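Local coordinates for putative lipoprotein (Bacteroides fragilis, PDB 3QNK) that is of uncharacterised function but, as a SusD-like outer-membrane protein, probably binds glycans or related nutrients at the cell surface for uptake, at residues 276-281 against 293-298; 467-472 against 486-491; 117-122 against 153-158. One frame throughout, in Å; residues are numbered along the deposited sequence.

Contact 1 of 3, residues 276-281 against 293-298; sequences PTQELI and TQYSQA
Ser296 OG hydrogen-bonds to Asp282 OD2 and lies against the first turn of helix 278-283, 3.3 Å from Gln278 C. The other oxygen of that carboxylate accepts from Tyr295 N and Gln278 NE2, so Asp282 joins both segments although no direct hydrogen bond runs between them. The arrangement pairs an N-capped helix start with a type I beta turn, Tyr295 to Ala298. Thr277 is the N-cap, its OG1 accepting from Leu280 N at 3.1 Å with an N-H...O angle of 150°. Gln278 sends CG out anti to its backbone N (chi1 -166°), then bends at chi2. Its NE2 comes 3.8 Å from Tyr295 CB, with the amide plane nearly perpendicular to the tyrosine ring, while OE1 bonds to Tyr359. Glu279 also bends at chi2, and its carboxylate reaches past the serine to His471 ND1, where the negative charge could favour a protonated imidazole. Ser296 OG sits between Gln278 CG and Glu279 CG, 3.6 Å from each, and Glu279 OE2 comes 3.7 Å from Ser296 CB.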
loop_
_atom_site.group_PDB
_atom_site.type_symbol
_atom_site.label_atom_id
_atom_site.label_comp_id
_atom_site.label_asym_id
_atom_site.label_seq_id
_atom_site.Cartn_x
_atom_site.Cartn_y
_atom_site.Cartn_z
ATOM N N PRO B 276 17.642 15.591 -16.863
ATOM C CA PRO B 276 18.794 15.019 -17.590
ATOM C C PRO B 276 20.112 15.694 -17.158
ATOM O O PRO B 276 20.133 16.905 -16.936
ATOM C CB PRO B 276 18.463 15.309 -19.058
ATOM C CG PRO B 276 16.989 15.412 -19.105
ATOM C CD PRO B 276 16.562 15.982 -17.792
ATOM N N THR B 277 21.189 14.908 -16.982
ATOM C CA THR B 277 22.486 15.409 -16.521
ATOM C C THR B 277 23.353 15.902 -17.663
ATOM O O THR B 277 23.167 15.533 -18.826
ATOM C CB THR B 277 23.244 14.276 -15.847
ATOM O OG1 THR B 277 23.199 13.167 -16.751
ATOM C CG2 THR B 277 22.667 13.881 -14.516
ATOM N N GLN B 278 24.379 16.657 -17.324
ATOM C CA GLN B 278 25.315 17.094 -18.331
ATOM C C GLN B 278 26.053 15.856 -18.883
ATOM O O GLN B 278 26.342 15.806 -20.073
ATOM C CB GLN B 278 26.256 18.152 -17.745
ATOM C CG GLN B 278 27.043 18.919 -18.785
ATOM C CD GLN B 278 26.159 19.398 -19.905
ATOM O OE1 GLN B 278 25.076 19.962 -19.679
ATOM N NE2 GLN B 278 26.565 19.092 -21.127
ATOM N N GLU B 279 26.230 14.819 -18.051
ATOM C CA GLU B 279 26.882 13.547 -18.444
ATOM C C GLU B 279 26.093 12.828 -19.542
ATOM O O GLU B 279 26.700 12.264 -20.464
ATOM C CB GLU B 279 27.061 12.615 -17.244
ATOM C CG GLU B 279 28.226 13.041 -16.373
ATOM C CD GLU B 279 27.984 14.119 -15.334
ATOM O OE1 GLU B 279 26.831 14.592 -15.209
ATOM O OE2 GLU B 279 28.970 14.511 -14.663
ATOM N N LEU B 280 24.758 12.874 -19.458
ATOM C CA LEU B 280 23.928 12.303 -20.498
ATOM C C LEU B 280 23.945 13.198 -21.733
ATOM O O LEU B 280 24.048 12.675 -22.844
ATOM C CB LEU B 280 22.480 12.077 -20.034
ATOM C CG LEU B 280 21.494 11.602 -21.095
ATOM C CD1 LEU B 280 21.886 10.217 -21.692
ATOM C CD2 LEU B 280 20.102 11.600 -20.552
ATOM N N ILE B 281 23.860 14.531 -21.551
ATOM C CA ILE B 281 23.857 15.457 -22.680
ATOM C C ILE B 281 25.149 15.258 -23.482
ATOM O O ILE B 281 25.101 15.179 -24.719
ATOM C CB ILE B 281 23.625 16.928 -22.199
ATOM C CG1 ILE B 281 22.122 17.264 -22.153
ATOM C CG2 ILE B 281 24.300 17.938 -23.122
ATOM C CD1 ILE B 281 21.290 16.536 -21.248
ATOM N N THR B 293 31.211 18.416 -28.046
ATOM C CA THR B 293 32.100 18.965 -27.019
ATOM C C THR B 293 31.579 18.448 -25.651
ATOM O O THR B 293 30.352 18.349 -25.440
ATOM C CB THR B 293 32.172 20.494 -27.119
ATOM O OG1 THR B 293 32.721 20.844 -28.385
ATOM C CG2 THR B 293 33.053 21.118 -26.041
ATOM N N GLN B 294 32.508 18.041 -24.767
ATOM C CA GLN B 294 32.155 17.531 -23.433
ATOM C C GLN B 294 32.233 18.677 -22.460
ATOM O O GLN B 294 33.249 19.380 -22.431
ATOM C CB GLN B 294 33.079 16.376 -23.004
ATOM C CG GLN B 294 33.229 15.222 -23.992
ATOM C CD GLN B 294 31.966 14.461 -24.188
ATOM O OE1 GLN B 294 31.632 13.577 -23.412
ATOM N NE2 GLN B 294 31.237 14.787 -25.241
ATOM N N TYR B 295 31.171 18.881 -21.655
ATOM C CA TYR B 295 31.144 20.007 -20.719
ATOM C C TYR B 295 31.168 19.606 -19.261
ATOM O O TYR B 295 31.465 20.463 -18.445
ATOM C CB TYR B 295 29.912 20.871 -20.978
ATOM C CG TYR B 295 29.958 21.562 -22.320
ATOM C CD1 TYR B 295 29.490 20.931 -23.466
ATOM C CD2 TYR B 295 30.464 22.857 -22.444
ATOM C CE1 TYR B 295 29.535 21.561 -24.709
ATOM C CE2 TYR B 295 30.499 23.501 -23.676
ATOM C CZ TYR B 295 30.045 22.845 -24.808
ATOM O OH TYR B 295 30.084 23.469 -26.028
ATOM N N SER B 296 30.860 18.341 -18.908
ATOM C CA SER B 296 30.751 17.925 -17.503
ATOM C C SER B 296 31.946 18.243 -16.667
ATOM O O SER B 296 31.761 18.615 -15.508
ATOM C CB SER B 296 30.461 16.437 -17.386
ATOM O OG SER B 296 29.176 16.170 -17.921
ATOM N N GLN B 297 33.170 18.116 -17.221
ATOM C CA GLN B 297 34.397 18.346 -16.441
ATOM C C GLN B 297 34.959 19.757 -16.637
ATOM O O GLN B 297 36.100 20.034 -16.235
ATOM C CB GLN B 297 35.458 17.275 -16.741
ATOM C CG GLN B 297 34.989 15.807 -16.547
ATOM C CD GLN B 297 34.224 15.525 -15.268
ATOM O OE1 GLN B 297 34.707 15.804 -14.167
ATOM N NE2 GLN B 297 33.014 14.925 -15.395
ATOM N N ALA B 298 34.128 20.678 -17.170
ATOM C CA ALA B 298 34.511 22.072 -17.346
ATOM C C ALA B 298 34.700 22.748 -15.997
ATOM O O ALA B 298 33.941 22.431 -15.065
ATOM C CB ALA B 298 33.445 22.801 -18.138
#

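Contact 2 of 3, residues 467-472 against 486-491. With PO4 (phosphate ion), chain G.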
loop_
_atom_site.group_PDB
_atom_site.type_symbol
_atom_site.label_atom_id
_atom_site.label_comp_id
_atom_site.label_asym_id
_atom_site.label_seq_id
_atom_site.Cartn_x
_atom_site.Cartn_y
_atom_site.Cartn_z
ATOM N N GLN B 467 27.727 6.373 -10.436
ATOM C CA GLN B 467 27.203 7.049 -9.247
ATOM C C GLN B 467 28.326 7.850 -8.587
ATOM O O GLN B 467 28.903 7.428 -7.575
ATOM C CB GLN B 467 26.542 6.041 -8.288
ATOM C CG GLN B 467 25.275 5.368 -8.834
ATOM C CD GLN B 467 24.126 6.338 -9.003
ATOM O OE1 GLN B 467 23.922 6.905 -10.082
ATOM N NE2 GLN B 467 23.320 6.519 -7.968
ATOM N N THR B 468 28.660 9.005 -9.207
ATOM C CA THR B 468 29.700 9.939 -8.766
ATOM C C THR B 468 29.152 11.358 -8.706
ATOM O O THR B 468 27.979 11.545 -8.411
ATOM C CB THR B 468 30.920 9.894 -9.706
ATOM O OG1 THR B 468 30.484 9.964 -11.060
ATOM C CG2 THR B 468 31.770 8.686 -9.501
ATOM N N THR B 469 30.015 12.366 -8.980
ATOM C CA THR B 469 29.601 13.749 -9.032
ATOM C C THR B 469 29.010 13.979 -10.406
ATOM O O THR B 469 29.691 13.762 -11.418
ATOM C CB THR B 469 30.743 14.688 -8.689
ATOM O OG1 THR B 469 31.143 14.427 -7.348
ATOM C CG2 THR B 469 30.344 16.153 -8.811
ATOM N N LEU B 470 27.730 14.373 -10.429
ATOM C CA LEU B 470 26.967 14.640 -11.641
ATOM C C LEU B 470 26.850 16.140 -11.810
ATOM O O LEU B 470 26.951 16.887 -10.841
ATOM C CB LEU B 470 25.604 13.945 -11.632
ATOM C CG LEU B 470 25.635 12.431 -11.447
ATOM C CD1 LEU B 470 24.260 11.919 -11.247
ATOM C CD2 LEU B 470 26.281 11.709 -12.655
ATOM N N HIS B 471 26.686 16.577 -13.059
ATOM C CA HIS B 471 26.706 17.975 -13.417
ATOM C C HIS B 471 25.457 18.418 -14.176
ATOM O O HIS B 471 24.608 17.610 -14.549
ATOM C CB HIS B 471 27.961 18.232 -14.270
ATOM C CG HIS B 471 29.228 17.945 -13.533
ATOM N ND1 HIS B 471 29.795 16.678 -13.530
ATOM C CD2 HIS B 471 29.950 18.746 -12.713
ATOM C CE1 HIS B 471 30.861 16.764 -12.749
ATOM N NE2 HIS B 471 30.984 17.985 -12.226
ATOM N N GLY B 472 25.377 19.728 -14.378
ATOM C CA GLY B 472 24.314 20.394 -15.125
ATOM C C GLY B 472 24.766 21.761 -15.587
ATOM O O GLY B 472 25.957 22.059 -15.541
ATOM N N THR B 486 25.578 18.890 -9.753
ATOM C CA THR B 486 24.136 18.772 -9.469
ATOM C C THR B 486 23.843 17.751 -8.381
ATOM O O THR B 486 22.777 17.816 -7.767
ATOM C CB THR B 486 23.343 18.446 -10.732
ATOM O OG1 THR B 486 23.989 17.367 -11.401
ATOM C CG2 THR B 486 23.211 19.652 -11.687
ATOM N N ASP B 487 24.775 16.811 -8.128
ATOM C CA ASP B 487 24.617 15.759 -7.127
ATOM C C ASP B 487 25.966 15.110 -6.844
ATOM O O ASP B 487 26.674 14.711 -7.777
ATOM C CB ASP B 487 23.593 14.691 -7.581
ATOM C CG ASP B 487 22.793 14.076 -6.446
ATOM O OD1 ASP B 487 22.920 14.570 -5.287
ATOM O OD2 ASP B 487 22.028 13.090 -6.715
ATOM N N ILE B 488 26.332 15.033 -5.555
ATOM C CA ILE B 488 27.569 14.386 -5.125
ATOM C C ILE B 488 27.166 12.992 -4.612
ATOM O O ILE B 488 26.857 12.806 -3.423
ATOM C CB ILE B 488 28.402 15.211 -4.102
ATOM C CG1 ILE B 488 28.399 16.732 -4.372
ATOM C CG2 ILE B 488 29.787 14.636 -3.924
ATOM C CD1 ILE B 488 28.956 17.256 -5.656
ATOM N N ARG B 489 27.105 12.043 -5.531
ATOM C CA ARG B 489 26.731 10.654 -5.229
ATOM C C ARG B 489 27.944 9.795 -4.835
ATOM O O ARG B 489 29.111 10.161 -5.088
ATOM C CB ARG B 489 26.005 10.007 -6.430
ATOM C CG ARG B 489 24.684 10.666 -6.710
ATOM C CD ARG B 489 23.915 10.027 -7.820
ATOM N NE ARG B 489 22.720 10.820 -8.113
ATOM C CZ ARG B 489 21.880 10.564 -9.107
ATOM N NH1 ARG B 489 22.083 9.529 -9.905
ATOM N NH2 ARG B 489 20.855 11.366 -9.336
ATOM N N THR B 490 27.644 8.611 -4.293
ATOM C CA THR B 490 28.671 7.642 -3.978
ATOM C C THR B 490 28.137 6.269 -4.302
ATOM O O THR B 490 26.970 6.133 -4.660
ATOM C CB THR B 490 29.232 7.770 -2.556
ATOM O OG1 THR B 490 30.494 7.070 -2.522
ATOM C CG2 THR B 490 28.254 7.276 -1.466
ATOM N N TRP B 491 29.015 5.246 -4.181
ATOM C CA TRP B 491 28.704 3.857 -4.492
ATOM C C TRP B 491 29.244 2.882 -3.440
ATOM O O TRP B 491 30.233 3.158 -2.746
ATOM C CB TRP B 491 29.309 3.511 -5.871
ATOM C CG TRP B 491 28.983 2.112 -6.305
ATOM C CD1 TRP B 491 29.749 0.994 -6.123
ATOM C CD2 TRP B 491 27.717 1.654 -6.806
ATOM N NE1 TRP B 491 29.049 -0.124 -6.487
ATOM C CE2 TRP B 491 27.792 0.251 -6.907
ATOM C CE3 TRP B 491 26.512 2.299 -7.159
ATOM C CZ2 TRP B 491 26.717 -0.521 -7.364
ATOM C CZ3 TRP B 491 25.471 1.541 -7.676
ATOM C CH2 TRP B 491 25.584 0.149 -7.784
HETATM P P PO4 G . 24.127 17.098 -2.637
HETATM O O1 PO4 G . 25.161 15.782 -2.345
HETATM O O2 PO4 G . 23.918 18.068 -1.196
HETATM O O3 PO4 G . 24.913 17.815 -3.798
HETATM O O4 PO4 G . 22.748 16.776 -3.478
HETATM O O HOH W 1 24.402 5.083 -5.561
#
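Gln467, just after helix 463-466, meets both Arg489 and Trp491 where a beta hairpin, strands 469-475 and 480-488, opens out. Its OE1 accepts from Arg489 NH1 at 3.2 Å, in the guanidinium plane, and CG meets the indole edge at Trp491 CE3. NE2 bonds to Asn62 and also donates to a water that in turn donates to Thr490 O. At Thr468 the backbone takes over: its O accepts from Arg489 N, which sits well above the carbonyl plane. Thr469 and Ile488 form an antiparallel non-hydrogen-bonded pair, their side chains side by side with Thr469 CG2 3.6 Å from Ile488 CD1. Leu470 is the site of a classic beta bulge, where Thr486 and Asp487 both face one residue. Leu470 N gives a nearly straight bond to Asp487 O (2.9 Å, 170°), while Leu470 O receives Thr486 N at 2.7 Å and, weakly, Asp487 N. The leucine's CD1 lies over the centre of the Arg489 guanidinium, 3.5 Å from CZ, the arginine chain running extended from CG to NE (chi3 -174°). That flat group is held at its edge as well, by a salt bridge from Arg489 NE to Asp487 OD2 (2.8 Å, 171°); Tyr63 bonds to the other carboxylate oxygen, OD1. A phosphate, probably from the crystallisation liquor, takes a weak bond from Ile488 N. His471 starts away from residues 486-491, and its side chain packs on Val483 and Lys485 of the same hairpin. At Gly472 the neighbouring strand approaches through a methyl, Thr486 CG2 standing 3.5 Å from Gly472 N.

Contact 3 of 3, residues 117-122 against 153-158; sequences MFYFEM and YDFILE
Tyr119 sets one side of its ring, CD2 and CE2, against the CE1 corner of Phe155, with Tyr119 CE2 3.6 Å from Phe155 CE1. The two planes are inclined at 64° and the centroids lie 5.1 Å apart, an oblique aromatic pair. Beyond the ring, Tyr119 OH hydrogen-bonds to Leu132 N, which ties the phenol end to the chain following this helix. Ile156 packs beside this pair. Its CG1 rests 3.8 Å from Tyr119 CB, and with CD1 swung out anti to CA (chi2 158°) the terminal methyl comes 3.7 Å from Phe120 CA, close to the backbone of the partner helix. Phe120 has CG anti to its backbone N, and its ring meets Tyr153 rim to rim: Phe120 CE1 and Tyr153 CE1 are 4.0 Å apart, each near the plane of the other ring. No hydrogen bond crosses between the two segments, and the contact is made of aromatic and aliphatic carbon. Helix 181-194 extends the packing, with Val191 against both Tyr153 and Ile156, and Tyr194 meeting the Phe120 ring. The segment axes approach to 9.4 Å and run nearly antiparallel, with a crossing angle of -156°. Such side-by-side packing of antiparallel helices, with a third helix joining, is typical of the TPR-like alpha-alpha superhelix of SusD-family proteins.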
loop_
_atom_site.group_PDB
_atom_site.type_symbol
_atom_site.label_atom_id
_atom_site.label_comp_id
_atom_site.label_asym_id
_atom_site.label_seq_id
_atom_site.Cartn_x
_atom_site.Cartn_y
_atom_site.Cartn_z
HETATM N N MSE B 117 6.053 -11.128 -15.821
HETATM C CA MSE B 117 6.310 -9.702 -15.748
HETATM C C MSE B 117 6.365 -9.225 -14.299
HETATM O O MSE B 117 7.234 -8.412 -13.975
HETATM C CB MSE B 117 5.236 -8.941 -16.531
HETATM C CG MSE B 117 5.314 -7.448 -16.324
HETATM SE SE MSE B 117 4.269 -6.522 -17.595
HETATM C CE MSE B 117 5.553 -6.552 -19.059
ATOM N N PHE B 118 5.461 -9.714 -13.446
ATOM C CA PHE B 118 5.396 -9.313 -12.032
ATOM C C PHE B 118 6.595 -9.829 -11.264
ATOM O O PHE B 118 7.199 -9.039 -10.539
ATOM C CB PHE B 118 4.085 -9.759 -11.365
ATOM C CG PHE B 118 2.850 -9.143 -11.969
ATOM C CD1 PHE B 118 2.855 -7.833 -12.428
ATOM C CD2 PHE B 118 1.664 -9.854 -12.037
ATOM C CE1 PHE B 118 1.708 -7.259 -12.983
ATOM C CE2 PHE B 118 0.512 -9.278 -12.596
ATOM C CZ PHE B 118 0.544 -7.980 -13.059
ATOM N N TYR B 119 6.978 -11.111 -11.457
ATOM C CA TYR B 119 8.143 -11.691 -10.803
ATOM C C TYR B 119 9.431 -11.037 -11.290
ATOM O O TYR B 119 10.341 -10.820 -10.478
ATOM C CB TYR B 119 8.217 -13.193 -11.005
ATOM C CG TYR B 119 7.596 -13.996 -9.874
ATOM C CD1 TYR B 119 8.150 -13.984 -8.594
ATOM C CD2 TYR B 119 6.497 -14.820 -10.098
ATOM C CE1 TYR B 119 7.585 -14.720 -7.555
ATOM C CE2 TYR B 119 5.937 -15.571 -9.068
ATOM C CZ TYR B 119 6.470 -15.500 -7.798
ATOM O OH TYR B 119 5.908 -16.238 -6.796
ATOM N N PHE B 120 9.504 -10.669 -12.592
ATOM C CA PHE B 120 10.691 -10.004 -13.136
ATOM C C PHE B 120 10.912 -8.661 -12.465
ATOM O O PHE B 120 12.053 -8.348 -12.192
ATOM C CB PHE B 120 10.611 -9.836 -14.657
ATOM C CG PHE B 120 11.855 -9.278 -15.325
ATOM C CD1 PHE B 120 13.121 -9.771 -15.010
ATOM C CD2 PHE B 120 11.754 -8.314 -16.327
ATOM C CE1 PHE B 120 14.264 -9.265 -15.651
ATOM C CE2 PHE B 120 12.898 -7.830 -16.978
ATOM C CZ PHE B 120 14.137 -8.305 -16.635
ATOM N N GLU B 121 9.844 -7.898 -12.140
ATOM C CA GLU B 121 9.980 -6.621 -11.418
ATOM C C GLU B 121 10.618 -6.804 -10.048
ATOM O O GLU B 121 11.378 -5.939 -9.598
ATOM C CB GLU B 121 8.646 -5.902 -11.238
ATOM C CG GLU B 121 8.424 -4.806 -12.261
ATOM C CD GLU B 121 9.527 -3.780 -12.455
ATOM O OE1 GLU B 121 9.949 -3.177 -11.445
ATOM O OE2 GLU B 121 9.949 -3.557 -13.615
HETATM N N MSE B 122 10.330 -7.933 -9.397
HETATM C CA MSE B 122 10.893 -8.253 -8.096
HETATM C C MSE B 122 12.323 -8.744 -8.239
HETATM O O MSE B 122 13.211 -8.235 -7.554
HETATM C CB MSE B 122 10.032 -9.304 -7.385
HETATM C CG MSE B 122 8.671 -8.761 -6.965
HETATM SE SE MSE B 122 7.782 -9.965 -5.770
HETATM C CE MSE B 122 6.978 -11.038 -7.007
ATOM N N TYR B 153 14.944 -16.766 -12.304
ATOM C CA TYR B 153 15.021 -16.495 -13.740
ATOM C C TYR B 153 14.456 -17.684 -14.534
ATOM O O TYR B 153 13.756 -17.467 -15.520
ATOM C CB TYR B 153 16.449 -16.148 -14.179
ATOM C CG TYR B 153 16.789 -14.692 -13.961
ATOM C CD1 TYR B 153 16.180 -13.692 -14.709
ATOM C CD2 TYR B 153 17.720 -14.312 -13.006
ATOM C CE1 TYR B 153 16.489 -12.345 -14.503
ATOM C CE2 TYR B 153 18.048 -12.974 -12.804
ATOM C CZ TYR B 153 17.429 -11.992 -13.549
ATOM O OH TYR B 153 17.737 -10.679 -13.284
ATOM N N ASP B 154 14.674 -18.931 -14.040
ATOM C CA ASP B 154 14.114 -20.155 -14.634
ATOM C C ASP B 154 12.584 -20.131 -14.566
ATOM O O ASP B 154 11.937 -20.425 -15.567
ATOM C CB ASP B 154 14.643 -21.417 -13.938
ATOM C CG ASP B 154 16.081 -21.785 -14.209
ATOM O OD1 ASP B 154 16.667 -21.240 -15.171
ATOM O OD2 ASP B 154 16.600 -22.683 -13.517
ATOM N N PHE B 155 12.013 -19.747 -13.401
ATOM C CA PHE B 155 10.560 -19.639 -13.194
ATOM C C PHE B 155 9.952 -18.648 -14.185
ATOM O O PHE B 155 9.032 -19.023 -14.902
ATOM C CB PHE B 155 10.239 -19.228 -11.736
ATOM C CG PHE B 155 8.790 -19.315 -11.339
ATOM C CD1 PHE B 155 7.899 -18.294 -11.657
ATOM C CD2 PHE B 155 8.320 -20.388 -10.601
ATOM C CE1 PHE B 155 6.558 -18.374 -11.293
ATOM C CE2 PHE B 155 6.987 -20.449 -10.206
ATOM C CZ PHE B 155 6.112 -19.447 -10.569
ATOM N N ILE B 156 10.499 -17.414 -14.259
ATOM C CA ILE B 156 10.053 -16.344 -15.166
ATOM C C ILE B 156 10.080 -16.840 -16.607
ATOM O O ILE B 156 9.086 -16.712 -17.328
ATOM C CB ILE B 156 10.888 -15.035 -14.998
ATOM C CG1 ILE B 156 10.729 -14.431 -13.579
ATOM C CG2 ILE B 156 10.513 -14.005 -16.063
ATOM C CD1 ILE B 156 11.866 -13.517 -13.183
ATOM N N LEU B 157 11.202 -17.436 -17.008
ATOM C CA LEU B 157 11.391 -17.909 -18.381
ATOM C C LEU B 157 10.503 -19.093 -18.724
ATOM O O LEU B 157 10.104 -19.211 -19.877
ATOM C CB LEU B 157 12.872 -18.218 -18.639
ATOM C CG LEU B 157 13.795 -16.973 -18.654
ATOM C CD1 LEU B 157 15.257 -17.348 -18.610
ATOM C CD2 LEU B 157 13.473 -16.072 -19.819
ATOM N N GLU B 158 10.140 -19.947 -17.748
ATOM C CA GLU B 158 9.222 -21.053 -18.021
ATOM C C GLU B 158 7.818 -20.503 -18.276
ATOM O O GLU B 158 7.149 -20.975 -19.187
ATOM C CB GLU B 158 9.226 -22.088 -16.899
ATOM C CG GLU B 158 9.835 -23.401 -17.358
ATOM C CD GLU B 158 9.172 -24.079 -18.549
ATOM O OE1 GLU B 158 7.991 -24.480 -18.425
ATOM O OE2 GLU B 158 9.844 -24.236 -19.596
#

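How the contacts relate
Contacts 1 and 2 are neighbours, their centres 12 Å apart, and they meet at His471, whose carbonyl oxygen bonds to the backbone N of Gln278. Helix 278-283 is thereby fastened to the hairpin strand 469-475. Contact 3 stands apart, about 20 Å from contact 1 and about 14 Å from contact 2 between nearest atoms, in the N-terminal helical part, on the opposite side of the chain's centre from contact 1. The chemistry follows this division. Contact 3 is a buried apolar helix-helix interface, contact 1 a buried polar junction of helix start and turn, and contact 2 a partly buried strand pair joined by backbone bonds and one arginine-glutamine side-chain bond, with a salt bridge inside its second segment.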